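Local coordinates for diaphanous protein (Entamoeba histolytica, PDB 4DVG), which is a formin of the Diaphanous type whose GTPase-binding and FH3 regions probably bind Rho-family GTPases and help regulate actin assembly, at residues Ser241-Leu244 and Ile245-Ile249. Numbering follows the deposited sequence.
Sequences SLVL and INNLI
Leu244 and Leu248 meet one turn apart in a local, mostly buried i to i+4 contact along helix 236-249, in the FH3 region. CG of Leu244 lies 4.1 Å from CD1 of Leu248, the two side chains crossing at a slant. Leu244 holds its CG anti to the backbone N (chi1 180°), which swings the branch to the carbonyl side, in the direction of the next turn. Four successive i+4 to i backbone bonds run through Ser241-Leu248, from Ile245 N to Ser241 O at 3.0 Å to Leu248 N to Leu244 O, also 3.0 Å; CG of Leu248 sits 3.3 Å from that same Leu244 O. The all-helical build agrees with the armadillo-like repeats of formin FH3 regions, and here neighbouring helices cover several sides: 172-187 touches Leu244, 254-265 takes Ile245 and Leu248 through Phe264, and 290-309 packs on Leu242. On the partly exposed flank Val243 and Asn247 run side by side, CG1 of Val243 3.9 Å from ND2 of Asn247. Asn246 instead donates its ND2 to Ser290 O, tying this helix to helix 290-309, while the hydroxyl of Ser241 bonds back to Phe237 O.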
ATOM      1  N   SER B 241     -18.658   0.723  -4.950  1.00 56.70           N
ATOM      2  CA  SER B 241     -19.837   1.548  -4.754  1.00 44.52           C
ATOM      3  C   SER B 241     -21.101   0.677  -4.720  1.00 49.74           C
ATOM      4  O   SER B 241     -21.962   0.841  -3.868  1.00 45.82           O
ATOM      5  CB  SER B 241     -19.938   2.574  -5.867  1.00 44.88           C
ATOM      6  OG  SER B 241     -18.904   3.536  -5.791  1.00 55.49           O
ATOM      7  N   LEU B 242     -21.202  -0.269  -5.642  1.00 50.53           N
ATOM      8  CA  LEU B 242     -22.315  -1.198  -5.607  1.00 52.59           C
ATOM      9  C   LEU B 242     -22.378  -1.970  -4.292  1.00 56.45           C
ATOM     10  O   LEU B 242     -23.445  -2.155  -3.721  1.00 56.26           O
ATOM     11  CB  LEU B 242     -22.259  -2.142  -6.804  1.00 51.87           C
ATOM     12  CG  LEU B 242     -22.726  -1.368  -8.039  1.00 55.12           C
ATOM     13  CD1 LEU B 242     -22.308  -1.994  -9.357  1.00 56.34           C
ATOM     14  CD2 LEU B 242     -24.243  -1.203  -7.958  1.00 55.11           C
ATOM     15  N   VAL B 243     -21.228  -2.417  -3.811  1.00 59.51           N
ATOM     16  CA  VAL B 243     -21.195  -3.193  -2.588  1.00 54.13           C
ATOM     17  C   VAL B 243     -21.707  -2.363  -1.427  1.00 50.90           C
ATOM     18  O   VAL B 243     -22.479  -2.841  -0.608  1.00 46.81           O
ATOM     19  CB  VAL B 243     -19.791  -3.720  -2.296  1.00 56.88           C
ATOM     20  CG1 VAL B 243     -19.771  -4.391  -0.963  1.00 53.44           C
ATOM     21  CG2 VAL B 243     -19.344  -4.679  -3.398  1.00 53.69           C
ATOM     22  N   LEU B 244     -21.307  -1.102  -1.376  1.00 46.82           N
ATOM     23  CA  LEU B 244     -21.774  -0.205  -0.317  1.00 46.77           C
ATOM     24  C   LEU B 244     -23.296   0.008  -0.371  1.00 54.24           C
ATOM     25  O   LEU B 244     -23.985   0.016   0.656  1.00 64.52           O
ATOM     26  CB  LEU B 244     -21.072   1.155  -0.416  1.00 43.10           C
ATOM     27  CG  LEU B 244     -21.544   2.109   0.667  1.00 41.62           C
ATOM     28  CD1 LEU B 244     -21.329   1.409   1.980  1.00 42.49           C
ATOM     29  CD2 LEU B 244     -20.835   3.456   0.613  1.00 38.46           C
ATOM     30  N   ILE B 245     -23.809   0.195  -1.580  1.00 43.90           N
ATOM     31  CA  ILE B 245     -25.215   0.476  -1.777  1.00 42.91           C
ATOM     32  C   ILE B 245     -26.033  -0.698  -1.306  1.00 49.84           C
ATOM     33  O   ILE B 245     -26.914  -0.540  -0.466  1.00 47.94           O
ATOM     34  CB  ILE B 245     -25.544   0.814  -3.238  1.00 41.17           C
ATOM     35  CG1 ILE B 245     -25.115   2.250  -3.541  1.00 40.08           C
ATOM     36  CG2 ILE B 245     -27.035   0.710  -3.484  1.00 49.54           C
ATOM     37  CD1 ILE B 245     -24.811   2.464  -5.023  1.00 41.78           C
ATOM     38  N   ASN B 246     -25.723  -1.872  -1.831  1.00 43.36           N
ATOM     39  CA  ASN B 246     -26.373  -3.093  -1.402  1.00 49.03           C
ATOM     40  C   ASN B 246     -26.287  -3.361   0.100  1.00 55.05           C
ATOM     41  O   ASN B 246     -27.239  -3.874   0.682  1.00 62.43           O
ATOM     42  CB  ASN B 246     -25.911  -4.292  -2.238  1.00 47.91           C
ATOM     43  CG  ASN B 246     -26.463  -4.236  -3.650  1.00 61.97           C
ATOM     44  OD1 ASN B 246     -27.444  -3.520  -3.896  1.00 55.04           O
ATOM     45  ND2 ASN B 246     -25.845  -4.969  -4.586  1.00 52.11           N
ATOM     46  N   ASN B 247     -25.173  -2.989   0.727  1.00 56.88           N
ATOM     47  CA  ASN B 247     -25.044  -3.141   2.172  1.00 58.87           C
ATOM     48  C   ASN B 247     -26.017  -2.216   2.888  1.00 54.22           C
ATOM     49  O   ASN B 247     -26.638  -2.602   3.866  1.00 59.63           O
ATOM     50  CB  ASN B 247     -23.607  -2.902   2.664  1.00 59.08           C
ATOM     51  CG  ASN B 247     -22.635  -4.002   2.211  1.00 76.69           C
ATOM     52  OD1 ASN B 247     -23.037  -4.970   1.554  1.00 85.24           O
ATOM     53  ND2 ASN B 247     -21.347  -3.841   2.541  1.00 75.67           N
ATOM     54  N   LEU B 248     -26.144  -0.993   2.402  1.00 48.05           N
ATOM     55  CA  LEU B 248     -27.009  -0.018   3.058  1.00 50.54           C
ATOM     56  C   LEU B 248     -28.477  -0.414   2.934  1.00 54.60           C
ATOM     57  O   LEU B 248     -29.263  -0.201   3.838  1.00 58.54           O
ATOM     58  CB  LEU B 248     -26.803   1.377   2.475  1.00 44.02           C
ATOM     59  CG  LEU B 248     -25.459   2.035   2.769  1.00 49.31           C
ATOM     60  CD1 LEU B 248     -25.291   3.261   1.892  1.00 35.16           C
ATOM     61  CD2 LEU B 248     -25.320   2.374   4.250  1.00 48.36           C
ATOM     62  N   ILE B 249     -28.827  -0.988   1.796  1.00 55.38           N
ATOM     63  CA  ILE B 249     -30.166  -1.451   1.539  1.00 48.91           C
ATOM     64  C   ILE B 249     -30.423  -2.781   2.260  1.00 51.76           C
ATOM     65  O   ILE B 249     -31.537  -3.051   2.689  0.70 45.91           O
ATOM     66  CB  ILE B 249     -30.379  -1.595   0.025  1.00 42.69           C
ATOM     67  CG1 ILE B 249     -30.287  -0.216  -0.633  1.00 39.41           C
ATOM     68  CG2 ILE B 249     -31.707  -2.281  -0.283  1.00 41.86           C
ATOM     69  CD1 ILE B 249     -30.263  -0.265  -2.165  1.00 40.68           C
TER